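Local coordinates for protein aspartate carbamoyltransferase (PDB 7K46) that probably catalyses the transfer of the carbamoyl group of carbamoyl phosphate to L-aspartate, an early step of pyrimidine synthesis, at residues A[54-59]-A[78-83]; A[107-112]-A[130-135]; A[99-104]-A[124-129]; A[58-63]-A[111-116]. One frame throughout, in Å; residues are numbered along the deposited sequence.

Contact 1: residues A[54-59]-A[78-83]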
loop_
_atom_site.group_PDB
_atom_site.type_symbol
_atom_site.label_atom_id
_atom_site.label_comp_id
_atom_site.label_asym_id
_atom_site.label_seq_id
_atom_site.Cartn_x
_atom_site.Cartn_y
_atom_site.Cartn_z
ATOM N N MET A 54 6.687 -1.558 10.129
ATOM C CA MET A 54 7.754 -1.106 9.249
ATOM C C MET A 54 7.214 0.020 8.377
ATOM O O MET A 54 6.113 -0.105 7.821
ATOM C CB MET A 54 8.243 -2.257 8.355
ATOM C CG MET A 54 9.051 -1.799 7.112
ATOM S SD MET A 54 9.377 -3.155 5.946
ATOM C CE MET A 54 10.634 -4.062 6.848
ATOM N N THR A 55 7.983 1.102 8.236
ATOM C CA THR A 55 7.693 2.091 7.195
ATOM C C THR A 55 8.853 2.155 6.213
ATOM O O THR A 55 9.969 2.555 6.600
ATOM C CB THR A 55 7.430 3.495 7.754
ATOM O OG1 THR A 55 6.318 3.464 8.651
ATOM C CG2 THR A 55 7.096 4.447 6.604
ATOM N N PRO A 56 8.642 1.823 4.943
ATOM C CA PRO A 56 9.654 2.114 3.923
ATOM C C PRO A 56 9.534 3.547 3.435
ATOM O O PRO A 56 8.431 4.082 3.270
ATOM C CB PRO A 56 9.321 1.122 2.793
ATOM C CG PRO A 56 8.174 0.249 3.339
ATOM C CD PRO A 56 7.504 1.081 4.383
ATOM N N LEU A 57 10.689 4.167 3.208
ATOM C CA LEU A 57 10.768 5.533 2.698
ATOM C C LEU A 57 11.705 5.471 1.498
ATOM O O LEU A 57 12.929 5.459 1.662
ATOM C CB LEU A 57 11.263 6.506 3.771
ATOM C CG LEU A 57 11.120 7.997 3.455
ATOM C CD1 LEU A 57 9.638 8.406 3.429
ATOM C CD2 LEU A 57 11.910 8.836 4.456
ATOM N N PHE A 58 11.133 5.398 0.296
ATOM C CA PHE A 58 11.895 5.129 -0.920
ATOM C C PHE A 58 11.855 6.367 -1.806
ATOM O O PHE A 58 10.804 6.721 -2.355
ATOM C CB PHE A 58 11.353 3.895 -1.646
ATOM C CG PHE A 58 11.940 2.593 -1.162
ATOM C CD1 PHE A 58 11.937 2.266 0.190
ATOM C CD2 PHE A 58 12.478 1.682 -2.066
ATOM C CE1 PHE A 58 12.478 1.060 0.638
ATOM C CE2 PHE A 58 13.024 0.476 -1.628
ATOM C CZ PHE A 58 13.019 0.160 -0.279
ATOM N N PHE A 59 12.995 7.045 -1.913
ATOM C CA PHE A 59 13.112 8.229 -2.751
ATOM C C PHE A 59 13.443 7.890 -4.195
ATOM O O PHE A 59 13.353 8.764 -5.065
ATOM C CB PHE A 59 14.174 9.177 -2.184
ATOM C CG PHE A 59 13.751 9.865 -0.915
ATOM C CD1 PHE A 59 13.861 9.219 0.307
ATOM C CD2 PHE A 59 13.242 11.155 -0.944
ATOM C CE1 PHE A 59 13.468 9.842 1.478
ATOM C CE2 PHE A 59 12.851 11.785 0.230
ATOM C CZ PHE A 59 12.967 11.122 1.441
ATOM N N GLY A 78 4.554 -9.090 10.998
ATOM C CA GLY A 78 4.556 -7.653 11.179
ATOM C C GLY A 78 3.672 -6.920 10.181
ATOM O O GLY A 78 3.139 -7.499 9.236
ATOM N N SER A 79 3.531 -5.616 10.416
ATOM C CA SER A 79 2.714 -4.716 9.609
ATOM C C SER A 79 3.606 -3.769 8.818
ATOM O O SER A 79 4.725 -3.466 9.234
ATOM C CB SER A 79 1.777 -3.884 10.496
ATOM O OG SER A 79 0.877 -4.718 11.203
ATOM N N VAL A 80 3.096 -3.280 7.691
ATOM C CA VAL A 80 3.818 -2.311 6.869
ATOM C C VAL A 80 2.916 -1.124 6.577
ATOM O O VAL A 80 1.788 -1.293 6.099
ATOM C CB VAL A 80 4.304 -2.927 5.544
ATOM C CG1 VAL A 80 5.028 -1.861 4.709
ATOM C CG2 VAL A 80 5.205 -4.123 5.826
ATOM N N VAL A 81 3.426 0.079 6.828
ATOM C CA VAL A 81 2.724 1.321 6.530
ATOM C C VAL A 81 3.503 2.042 5.437
ATOM O O VAL A 81 4.706 2.280 5.590
ATOM C CB VAL A 81 2.600 2.208 7.782
ATOM C CG1 VAL A 81 2.037 3.594 7.410
ATOM C CG2 VAL A 81 1.719 1.519 8.841
ATOM N N ASN A 82 2.823 2.392 4.347
ATOM C CA ASN A 82 3.453 3.152 3.273
ATOM C C ASN A 82 3.577 4.621 3.659
ATOM O O ASN A 82 2.776 5.150 4.432
ATOM C CB ASN A 82 2.642 3.043 1.980
ATOM C CG ASN A 82 2.172 1.633 1.700
ATOM O OD1 ASN A 82 2.964 0.689 1.699
ATOM N ND2 ASN A 82 0.870 1.480 1.466
ATOM N N PHE A 83 4.585 5.289 3.101
ATOM C CA PHE A 83 4.751 6.728 3.305
ATOM C C PHE A 83 5.245 7.318 1.988
ATOM O O PHE A 83 6.424 7.187 1.652
ATOM C CB PHE A 83 5.718 7.021 4.442
ATOM C CG PHE A 83 5.660 8.433 4.940
ATOM C CD1 PHE A 83 6.302 9.458 4.248
ATOM C CD2 PHE A 83 4.972 8.741 6.107
ATOM C CE1 PHE A 83 6.257 10.759 4.712
ATOM C CE2 PHE A 83 4.925 10.043 6.579
ATOM C CZ PHE A 83 5.564 11.056 5.881
HETATM O O HOH W 1 6.358 3.656 1.604
HETATM O O HOH W 2 8.218 5.700 0.162
#

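Contact 2: residues A[107-112]-A[130-135]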
loop_
_atom_site.group_PDB
_atom_site.type_symbol
_atom_site.label_atom_id
_atom_site.label_comp_id
_atom_site.label_asym_id
_atom_site.label_seq_id
_atom_site.Cartn_x
_atom_site.Cartn_y
_atom_site.Cartn_z
ATOM N N SER A 107 6.409 3.989 14.052
ATOM C CA SER A 107 7.070 2.820 13.474
ATOM C C SER A 107 7.995 2.141 14.483
ATOM O O SER A 107 8.463 2.752 15.447
ATOM C CB SER A 107 7.910 3.198 12.241
ATOM O OG SER A 107 7.149 3.817 11.218
ATOM N N ASP A 108 8.282 0.864 14.214
ATOM C CA ASP A 108 9.318 0.115 14.917
ATOM C C ASP A 108 10.604 -0.028 14.113
ATOM O O ASP A 108 11.668 -0.220 14.703
ATOM C CB ASP A 108 8.813 -1.287 15.272
ATOM C CG ASP A 108 7.657 -1.249 16.246
ATOM O OD1 ASP A 108 7.903 -1.182 17.474
ATOM O OD2 ASP A 108 6.506 -1.245 15.771
ATOM N N VAL A 109 10.523 0.011 12.789
ATOM C CA VAL A 109 11.703 -0.110 11.941
ATOM C C VAL A 109 11.448 0.702 10.680
ATOM O O VAL A 109 10.324 0.741 10.167
ATOM C CB VAL A 109 12.047 -1.591 11.625
ATOM C CG1 VAL A 109 10.921 -2.283 10.846
ATOM C CG2 VAL A 109 13.394 -1.700 10.868
ATOM N N LEU A 110 12.491 1.388 10.207
ATOM C CA LEU A 110 12.423 2.159 8.976
ATOM C C LEU A 110 13.288 1.486 7.918
ATOM O O LEU A 110 14.288 0.841 8.243
ATOM C CB LEU A 110 12.908 3.603 9.198
ATOM C CG LEU A 110 12.396 4.377 10.419
ATOM C CD1 LEU A 110 12.839 5.845 10.327
ATOM C CD2 LEU A 110 10.890 4.294 10.495
ATOM N N VAL A 111 12.887 1.617 6.650
ATOM C CA VAL A 111 13.685 1.132 5.518
ATOM C C VAL A 111 13.900 2.315 4.585
ATOM O O VAL A 111 12.938 2.814 3.987
ATOM C CB VAL A 111 13.010 -0.036 4.775
ATOM C CG1 VAL A 111 13.921 -0.551 3.641
ATOM C CG2 VAL A 111 12.644 -1.179 5.739
ATOM N N LEU A 112 15.153 2.759 4.443
ATOM C CA LEU A 112 15.478 3.958 3.672
ATOM C C LEU A 112 16.179 3.599 2.364
ATOM O O LEU A 112 17.208 2.906 2.364
ATOM C CB LEU A 112 16.365 4.919 4.474
ATOM C CG LEU A 112 16.767 6.179 3.692
ATOM C CD1 LEU A 112 15.547 7.094 3.468
ATOM C CD2 LEU A 112 17.901 6.937 4.382
ATOM N N PRO A 130 15.557 1.529 14.525
ATOM C CA PRO A 130 16.551 1.073 13.546
ATOM C C PRO A 130 16.147 1.420 12.119
ATOM O O PRO A 130 14.973 1.334 11.743
ATOM C CB PRO A 130 16.588 -0.445 13.764
ATOM C CG PRO A 130 16.206 -0.604 15.225
ATOM C CD PRO A 130 15.136 0.437 15.426
ATOM N N ILE A 131 17.146 1.805 11.326
ATOM C CA ILE A 131 16.992 2.051 9.895
ATOM C C ILE A 131 17.715 0.943 9.143
ATOM O O ILE A 131 18.892 0.672 9.409
ATOM C CB ILE A 131 17.558 3.421 9.486
ATOM C CG1 ILE A 131 16.808 4.558 10.180
ATOM C CG2 ILE A 131 17.501 3.597 7.951
ATOM C CD1 ILE A 131 17.473 5.905 9.962
ATOM N N MET A 132 17.016 0.318 8.200
ATOM C CA MET A 132 17.618 -0.625 7.266
ATOM C C MET A 132 17.973 0.134 5.991
ATOM O O MET A 132 17.088 0.681 5.317
ATOM C CB MET A 132 16.656 -1.772 6.938
ATOM C CG MET A 132 16.043 -2.507 8.126
ATOM S SD MET A 132 17.222 -3.447 9.114
ATOM C CE MET A 132 17.483 -2.312 10.474
ATOM N N ASN A 133 19.253 0.181 5.657
ATOM C CA ASN A 133 19.668 0.831 4.419
ATOM C C ASN A 133 19.345 -0.094 3.241
ATOM O O ASN A 133 19.913 -1.182 3.116
ATOM C CB ASN A 133 21.154 1.177 4.489
ATOM C CG ASN A 133 21.704 1.639 3.157
ATOM O OD1 ASN A 133 20.951 2.066 2.275
ATOM N ND2 ASN A 133 23.026 1.568 3.006
ATOM N N ALA A 134 18.432 0.336 2.372
ATOM C CA ALA A 134 17.996 -0.460 1.231
ATOM C C ALA A 134 18.810 -0.193 -0.039
ATOM O O ALA A 134 18.426 -0.662 -1.118
ATOM C CB ALA A 134 16.508 -0.208 0.963
ATOM N N GLY A 135 19.920 0.537 0.061
ATOM C CA GLY A 135 20.786 0.759 -1.086
ATOM C C GLY A 135 21.011 2.234 -1.349
ATOM O O GLY A 135 20.067 3.022 -1.248
#

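Contact 3: residues A[99-104]-A[124-129]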
loop_
_atom_site.group_PDB
_atom_site.type_symbol
_atom_site.label_atom_id
_atom_site.label_comp_id
_atom_site.label_asym_id
_atom_site.label_seq_id
_atom_site.Cartn_x
_atom_site.Cartn_y
_atom_site.Cartn_z
ATOM N N THR A 99 10.937 14.276 8.267
ATOM C CA THR A 99 10.199 13.121 7.771
ATOM C C THR A 99 10.526 11.875 8.584
ATOM O O THR A 99 9.624 11.102 8.935
ATOM C CB THR A 99 10.500 12.901 6.291
ATOM O OG1 THR A 99 10.078 14.057 5.554
ATOM C CG2 THR A 99 9.755 11.665 5.774
ATOM N N ILE A 100 11.814 11.666 8.886
ATOM C CA ILE A 100 12.221 10.534 9.719
ATOM C C ILE A 100 11.533 10.595 11.080
ATOM O O ILE A 100 11.016 9.586 11.577
ATOM C CB ILE A 100 13.757 10.501 9.858
ATOM C CG1 ILE A 100 14.408 10.230 8.491
ATOM C CG2 ILE A 100 14.205 9.470 10.915
ATOM C CD1 ILE A 100 14.049 8.863 7.883
ATOM N N ARG A 101 11.538 11.772 11.717
ATOM C CA ARG A 101 10.846 11.920 12.999
ATOM C C ARG A 101 9.374 11.550 12.873
ATOM O O ARG A 101 8.786 10.967 13.794
ATOM C CB ARG A 101 10.968 13.353 13.517
ATOM C CG ARG A 101 12.384 13.915 13.560
ATOM C CD ARG A 101 12.748 14.287 14.956
ATOM N NE ARG A 101 13.926 15.143 15.044
ATOM C CZ ARG A 101 14.636 15.271 16.153
ATOM N NH1 ARG A 101 14.339 14.572 17.238
ATOM N NH2 ARG A 101 15.665 16.113 16.175
ATOM N N THR A 102 8.754 11.915 11.751
ATOM C CA THR A 102 7.359 11.553 11.530
ATOM C C THR A 102 7.190 10.033 11.500
ATOM O O THR A 102 6.288 9.488 12.147
ATOM C CB THR A 102 6.868 12.211 10.233
ATOM O OG1 THR A 102 6.988 13.639 10.358
ATOM C CG2 THR A 102 5.400 11.867 9.957
ATOM N N LEU A 103 8.082 9.328 10.793
ATOM C CA LEU A 103 8.021 7.866 10.767
ATOM C C LEU A 103 8.231 7.271 12.158
ATOM O O LEU A 103 7.565 6.296 12.532
ATOM C CB LEU A 103 9.061 7.310 9.792
ATOM C CG LEU A 103 8.660 7.126 8.329
ATOM C CD1 LEU A 103 8.210 8.440 7.705
ATOM C CD2 LEU A 103 9.816 6.505 7.527
ATOM N N ASP A 104 9.163 7.835 12.936
ATOM C CA ASP A 104 9.446 7.313 14.273
ATOM C C ASP A 104 8.281 7.489 15.231
ATOM O O ASP A 104 8.271 6.866 16.304
ATOM C CB ASP A 104 10.664 8.002 14.896
ATOM C CG ASP A 104 11.975 7.387 14.475
ATOM O OD1 ASP A 104 12.039 6.166 14.214
ATOM O OD2 ASP A 104 12.963 8.144 14.417
ATOM N N MET A 124 19.948 8.775 10.265
ATOM C CA MET A 124 20.434 8.193 11.510
ATOM C C MET A 124 20.767 9.252 12.554
ATOM O O MET A 124 20.797 8.931 13.745
ATOM C CB MET A 124 21.641 7.297 11.226
ATOM C CG MET A 124 21.229 6.024 10.462
ATOM S SD MET A 124 22.535 4.786 10.369
ATOM C CE MET A 124 23.887 5.780 9.735
ATOM N N SER A 125 20.989 10.504 12.144
ATOM C CA SER A 125 21.290 11.554 13.113
ATOM C C SER A 125 20.100 11.877 14.014
ATOM O O SER A 125 20.295 12.458 15.087
ATOM C CB SER A 125 21.763 12.828 12.397
ATOM O OG SER A 125 20.678 13.636 11.948
ATOM N N VAL A 126 18.878 11.538 13.599
ATOM C CA VAL A 126 17.690 11.823 14.399
ATOM C C VAL A 126 16.836 10.596 14.678
ATOM O O VAL A 126 15.971 10.649 15.570
ATOM C CB VAL A 126 16.822 12.918 13.732
ATOM C CG1 VAL A 126 17.598 14.228 13.577
ATOM C CG2 VAL A 126 16.250 12.427 12.390
ATOM N N ALA A 127 16.996 9.486 13.955
ATOM C CA ALA A 127 16.091 8.356 14.119
ATOM C C ALA A 127 16.194 7.757 15.516
ATOM O O ALA A 127 17.274 7.701 16.110
ATOM C CB ALA A 127 16.389 7.279 13.075
ATOM N N THR A 128 15.053 7.323 16.054
ATOM C CA THR A 128 15.037 6.617 17.326
ATOM C C THR A 128 14.743 5.132 17.167
ATOM O O THR A 128 14.779 4.403 18.157
ATOM C CB THR A 128 14.008 7.232 18.287
ATOM O OG1 THR A 128 12.703 7.109 17.720
ATOM C CG2 THR A 128 14.319 8.717 18.533
ATOM N N HIS A 129 14.445 4.668 15.964
ATOM C CA HIS A 129 14.262 3.256 15.688
ATOM C C HIS A 129 15.281 2.828 14.639
ATOM O O HIS A 129 15.850 3.674 13.937
ATOM C CB HIS A 129 12.834 2.961 15.200
ATOM C CG HIS A 129 11.780 3.258 16.224
ATOM N ND1 HIS A 129 11.089 4.451 16.256
ATOM C CD2 HIS A 129 11.346 2.541 17.287
ATOM C CE1 HIS A 129 10.253 4.444 17.280
ATOM N NE2 HIS A 129 10.389 3.296 17.921
HETATM O O HOH W 3 13.177 10.593 15.384
#

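Contact 4: residues A[58-63]-A[111-116]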
loop_
_atom_site.group_PDB
_atom_site.type_symbol
_atom_site.label_atom_id
_atom_site.label_comp_id
_atom_site.label_asym_id
_atom_site.label_seq_id
_atom_site.Cartn_x
_atom_site.Cartn_y
_atom_site.Cartn_z
ATOM N N PHE A 58 11.133 5.398 0.296
ATOM C CA PHE A 58 11.895 5.129 -0.920
ATOM C C PHE A 58 11.855 6.367 -1.806
ATOM O O PHE A 58 10.804 6.721 -2.355
ATOM C CB PHE A 58 11.353 3.895 -1.646
ATOM C CG PHE A 58 11.940 2.593 -1.162
ATOM C CD1 PHE A 58 11.937 2.266 0.190
ATOM C CD2 PHE A 58 12.478 1.682 -2.066
ATOM C CE1 PHE A 58 12.478 1.060 0.638
ATOM C CE2 PHE A 58 13.024 0.476 -1.628
ATOM C CZ PHE A 58 13.019 0.160 -0.279
ATOM N N PHE A 59 12.995 7.045 -1.913
ATOM C CA PHE A 59 13.112 8.229 -2.751
ATOM C C PHE A 59 13.443 7.890 -4.195
ATOM O O PHE A 59 13.353 8.764 -5.065
ATOM C CB PHE A 59 14.174 9.177 -2.184
ATOM C CG PHE A 59 13.751 9.865 -0.915
ATOM C CD1 PHE A 59 13.861 9.219 0.307
ATOM C CD2 PHE A 59 13.242 11.155 -0.944
ATOM C CE1 PHE A 59 13.468 9.842 1.478
ATOM C CE2 PHE A 59 12.851 11.785 0.230
ATOM C CZ PHE A 59 12.967 11.122 1.441
ATOM N N GLU A 60 13.839 6.657 -4.462
ATOM C CA GLU A 60 13.981 6.153 -5.816
ATOM C C GLU A 60 13.236 4.830 -5.904
ATOM O O GLU A 60 13.108 4.107 -4.915
ATOM C CB GLU A 60 15.459 5.981 -6.202
ATOM C CG GLU A 60 16.298 5.251 -5.169
ATOM C CD GLU A 60 17.731 5.049 -5.623
ATOM O OE1 GLU A 60 18.127 5.726 -6.600
ATOM O OE2 GLU A 60 18.454 4.218 -5.010
ATOM N N ASP A 61 12.723 4.532 -7.088
ATOM C CA ASP A 61 11.989 3.290 -7.278
ATOM C C ASP A 61 12.943 2.103 -7.247
ATOM O O ASP A 61 13.982 2.110 -7.911
ATOM C CB ASP A 61 11.233 3.319 -8.604
ATOM C CG ASP A 61 10.069 4.290 -8.590
ATOM O OD1 ASP A 61 9.775 4.855 -7.512
ATOM O OD2 ASP A 61 9.446 4.480 -9.656
ATOM N N SER A 62 12.592 1.085 -6.459
ATOM C CA SER A 62 13.239 -0.225 -6.558
ATOM C C SER A 62 12.209 -1.229 -6.042
ATOM O O SER A 62 12.270 -1.675 -4.895
ATOM C CB SER A 62 14.554 -0.320 -5.781
ATOM O OG SER A 62 15.115 -1.626 -5.906
ATOM N N SER A 63 11.244 -1.559 -6.914
ATOM C CA SER A 63 10.145 -2.423 -6.501
ATOM C C SER A 63 10.649 -3.786 -6.060
ATOM O O SER A 63 10.076 -4.381 -5.140
ATOM C CB SER A 63 9.132 -2.570 -7.633
ATOM O OG SER A 63 8.474 -1.335 -7.880
ATOM N N VAL A 111 12.887 1.617 6.650
ATOM C CA VAL A 111 13.685 1.132 5.518
ATOM C C VAL A 111 13.900 2.315 4.585
ATOM O O VAL A 111 12.938 2.814 3.987
ATOM C CB VAL A 111 13.010 -0.036 4.775
ATOM C CG1 VAL A 111 13.921 -0.551 3.641
ATOM C CG2 VAL A 111 12.644 -1.179 5.739
ATOM N N LEU A 112 15.153 2.759 4.443
ATOM C CA LEU A 112 15.478 3.958 3.672
ATOM C C LEU A 112 16.179 3.599 2.364
ATOM O O LEU A 112 17.208 2.906 2.364
ATOM C CB LEU A 112 16.365 4.919 4.474
ATOM C CG LEU A 112 16.767 6.179 3.692
ATOM C CD1 LEU A 112 15.547 7.094 3.468
ATOM C CD2 LEU A 112 17.901 6.937 4.382
ATOM N N ARG A 113 15.636 4.100 1.259
ATOM C CA ARG A 113 16.264 4.008 -0.057
ATOM C C ARG A 113 16.417 5.421 -0.611
ATOM O O ARG A 113 15.425 6.076 -0.957
ATOM C CB ARG A 113 15.433 3.129 -0.988
ATOM C CG ARG A 113 15.937 3.082 -2.409
ATOM C CD ARG A 113 16.996 2.017 -2.580
ATOM N NE ARG A 113 17.429 1.913 -3.969
ATOM C CZ ARG A 113 17.801 0.782 -4.557
ATOM N NH1 ARG A 113 17.802 -0.372 -3.903
ATOM N NH2 ARG A 113 18.173 0.807 -5.839
ATOM N N HIS A 114 17.659 5.889 -0.681
ATOM C CA HIS A 114 17.982 7.226 -1.160
ATOM C C HIS A 114 19.318 7.132 -1.878
ATOM O O HIS A 114 20.212 6.418 -1.418
ATOM C CB HIS A 114 18.067 8.219 0.006
ATOM C CG HIS A 114 18.005 9.660 -0.402
ATOM N ND1 HIS A 114 19.004 10.275 -1.127
ATOM C CD2 HIS A 114 17.078 10.616 -0.152
ATOM C CE1 HIS A 114 18.685 11.544 -1.323
ATOM N NE2 HIS A 114 17.519 11.775 -0.745
ATOM N N ALA A 115 19.455 7.836 -3.005
ATOM C CA ALA A 115 20.699 7.735 -3.765
ATOM C C ALA A 115 21.891 8.328 -3.014
ATOM O O ALA A 115 23.032 7.904 -3.239
ATOM C CB ALA A 115 20.552 8.414 -5.129
ATOM N N LYS A 116 21.661 9.300 -2.131
ATOM C CA LYS A 116 22.758 10.031 -1.497
ATOM C C LYS A 116 23.147 9.388 -0.171
ATOM O O LYS A 116 22.296 9.181 0.697
ATOM C CB LYS A 116 22.365 11.489 -1.258
ATOM C CG LYS A 116 22.014 12.259 -2.521
ATOM C CD LYS A 116 23.202 12.339 -3.460
ATOM C CE LYS A 116 22.949 13.312 -4.603
ATOM N NZ LYS A 116 24.139 13.434 -5.498
#

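Contact 1: residues A[54-59]-A[78-83]
Met-54 uses both of its backbone polar groups on the neighbouring strand. Its N donates to Ser-79 O at 2.9 Å, and its O accepts from Val-81 N, also at 2.9 Å, a pair of nearly straight bonds that encloses Val-80 in parallel register. Two residues on the pattern breaks, because Pro-56 has no N-H to offer; its CD instead lies 3.3 Å from Val-81 O, an oxygen also approached by the CA-H of Thr-55. From here the chains spread apart and two waters take over. The first donates to Pro-56 O at 2.7 Å and accepts from Phe-83 N. The second accepts from Phe-58 N and donates to Phe-83 O at 2.8 Å, so both polar backbone atoms of Phe-83 are met through solvent. On one face the Pro-56 and Val-80 side chains cross at about a right angle, with Pro-56 CD 3.9 Å from Val-80 CG1, near helix 63-74. On the other, CG of both Leu-57 and Phe-83 is anti to the backbone N, and Leu-57 CD1 meets Phe-83 CD1 at 3.6 Å with the side chains side by side. Thr-55 turns CG2 to Phe-83 CB, 3.6 Å away, while its OG1 is bonded to Ser-107 OG and Tyr-106 OH. The chemistry is that of a short parallel beta-alpha-beta pairing: its direct bonds stop where proline offers no donor, and water bridges continue it.

Contact 2: residues A[107-112]-A[130-135]
Leu-112 O lies 3.8 Å from Asn-133 OD1, the point where the flat carboxamide comes nearest to strand 109-113. Gly-135 N approaches that group from above its plane and donates to Asn-133 OD1 at 2.9 Å, forming an Asx turn, while ND2 at its other end is bonded to Ala-16 O. Four backbone bonds join the parallel strands. Leu-110 takes two, donating to Pro-130 O and accepting from Met-132 N at 2.8 Å; Leu-112 takes the others, donating to Met-132 O and accepting from Ala-134 N. The Pro-130 ring sets CD against Asp-108 O. The Val-109 and Met-132 side chains cross at about a right angle, Val-109 CG2, anti to the backbone N, lying 3.9 Å from Met-132 CG. Val-111 CG1 touches Ala-134 CB at 3.7 Å. On the other face, which also carries Asn-133, Ile-131 sends CG1 to Leu-110 CB, and its CG2 reaches Leu-112 CB at 3.9 Å. Ile-131 packs on helix 117-126, the crossover of this beta-alpha-beta unit, whereas Met-132 and Val-111 face Phe-69 of helix 63-74, with helix 309-326 also touching Met-132, and strand 53-58 pairs with the far edge of strand 109-113.

Contact 3: residues A[99-104]-A[124-129]
Asp-104 spreads its carboxylate across the backbone and ring of residues 128-129. Its CG stands anti to the carbonyl carbon, beside the backbone N (chi1 -84°), on the side of Thr-128 and His-129, and OD1 and OD2 then turn to the two residues. OD1 accepts from His-129 ND1 at 2.8 Å; the oxygen lies in the plane of the imidazole, but the donor comes from above the carboxylate plane, and the two planes are 52° apart. The two side chains slide past each other in opposite directions, with Asp-104 CB at the ring edge. His-129 N adds a weak bond to OD1. OD2 takes Thr-128 N at 2.8 Å, again from above the plane, and a water at 2.6 Å that also donates to Val-126 O. With both oxygens each held twice, the group is fixed in rotation, and this His-carboxylate pair probably favours an ionised Asp-104.

The Arg-101 chain is bent at chi2, and Val-126 CB lies over one face of its guanidinium, offset toward the rim. The two side chains cross at about a right angle: Val-126 CG1 lies 3.7 Å from Arg-101 NH2. Val-126 CG2, in the crowded position between N and carbonyl carbon, faces Ile-100 CG2 at 3.9 Å. That Ile-100 methyl also touches Ala-127 CB at 3.8 Å. Helix 96-104 thus lies against residues 126-129, on the way from helix 117-126 to strand 131-133. Ile-100 and Asp-104 also touch Leu-110 of strand 109-113, and Arg-101 packs on Phe-308 of a second subunit.

Contact 4: residues A[58-63]-A[111-116]
Phe-58 turns one face of its ring to Arg-113, whose CB sits over the centre, 3.5 Å from the centroid, in a CH-pi contact. The ring edge meets Val-111 through CE1, 3.7 Å from Val-111 CG1. Phe-59 continues the parallel pairing with one backbone bond, its N donating to Arg-113 O at 2.8 Å, and that same oxygen lies in plane at the edge of the Phe-59 ring. Over a face of this ring, offset toward the rim, comes His-114 CD2, 3.5 Å from Phe-59 CG. The rings are oblique, with planes 52° apart. His-114 is itself held through ND1, which accepts from Lys-116 N at 3.0 Å in the plane of the imidazole. Leu-112 CD1 closes on the Phe-59 edge at CE1.

Here strand 53-58 has given way to the loop that leads into helix 63-74, and the Ser-Ser-Arg-Thr sequence beginning at Ser-62 fits the carbamoyl-phosphate-binding motif of the transcarbamoylases, so the contact probably borders the active site. Glu-60 places CG between its backbone N and carbonyl carbon (chi1 48°), and from there the chain runs out extended to a salt bridge, OE2 accepting from Arg-113 NE at 2.7 Å on the anti side of the carboxylate. Arg-113 bends at chi2 (86°) and crosses Glu-60 at about a right angle, while its NH1 donates to Ala-134 O. Ser-62, at the N-cap position of helix 63-74, lays CB over the centre of the guanidinium, 3.6 Å from Arg-113 CZ.

Overall arrangement
All four contacts lie in the carbamoyl-phosphate-binding half of the chain. Contacts 1, 2 and 4 share one parallel sheet, ordered 79-80, 53-58, 109-113, 131-133. Contact 1 closes before contact 2 opens, and their centres are about 9 Å apart; contact 4 joins the two central strands and the loops beyond them, about 11 Å from the centres of both. Contact 3 binds helices 96-104 and 117-126 beside the sheet, its centre about 10 Å from that of contact 2, with which its segments alternate along the chain, and about 16 Å from that of contact 4. All four contacts reach neighbouring subunits, and contact 4 also includes the probable active-site loop.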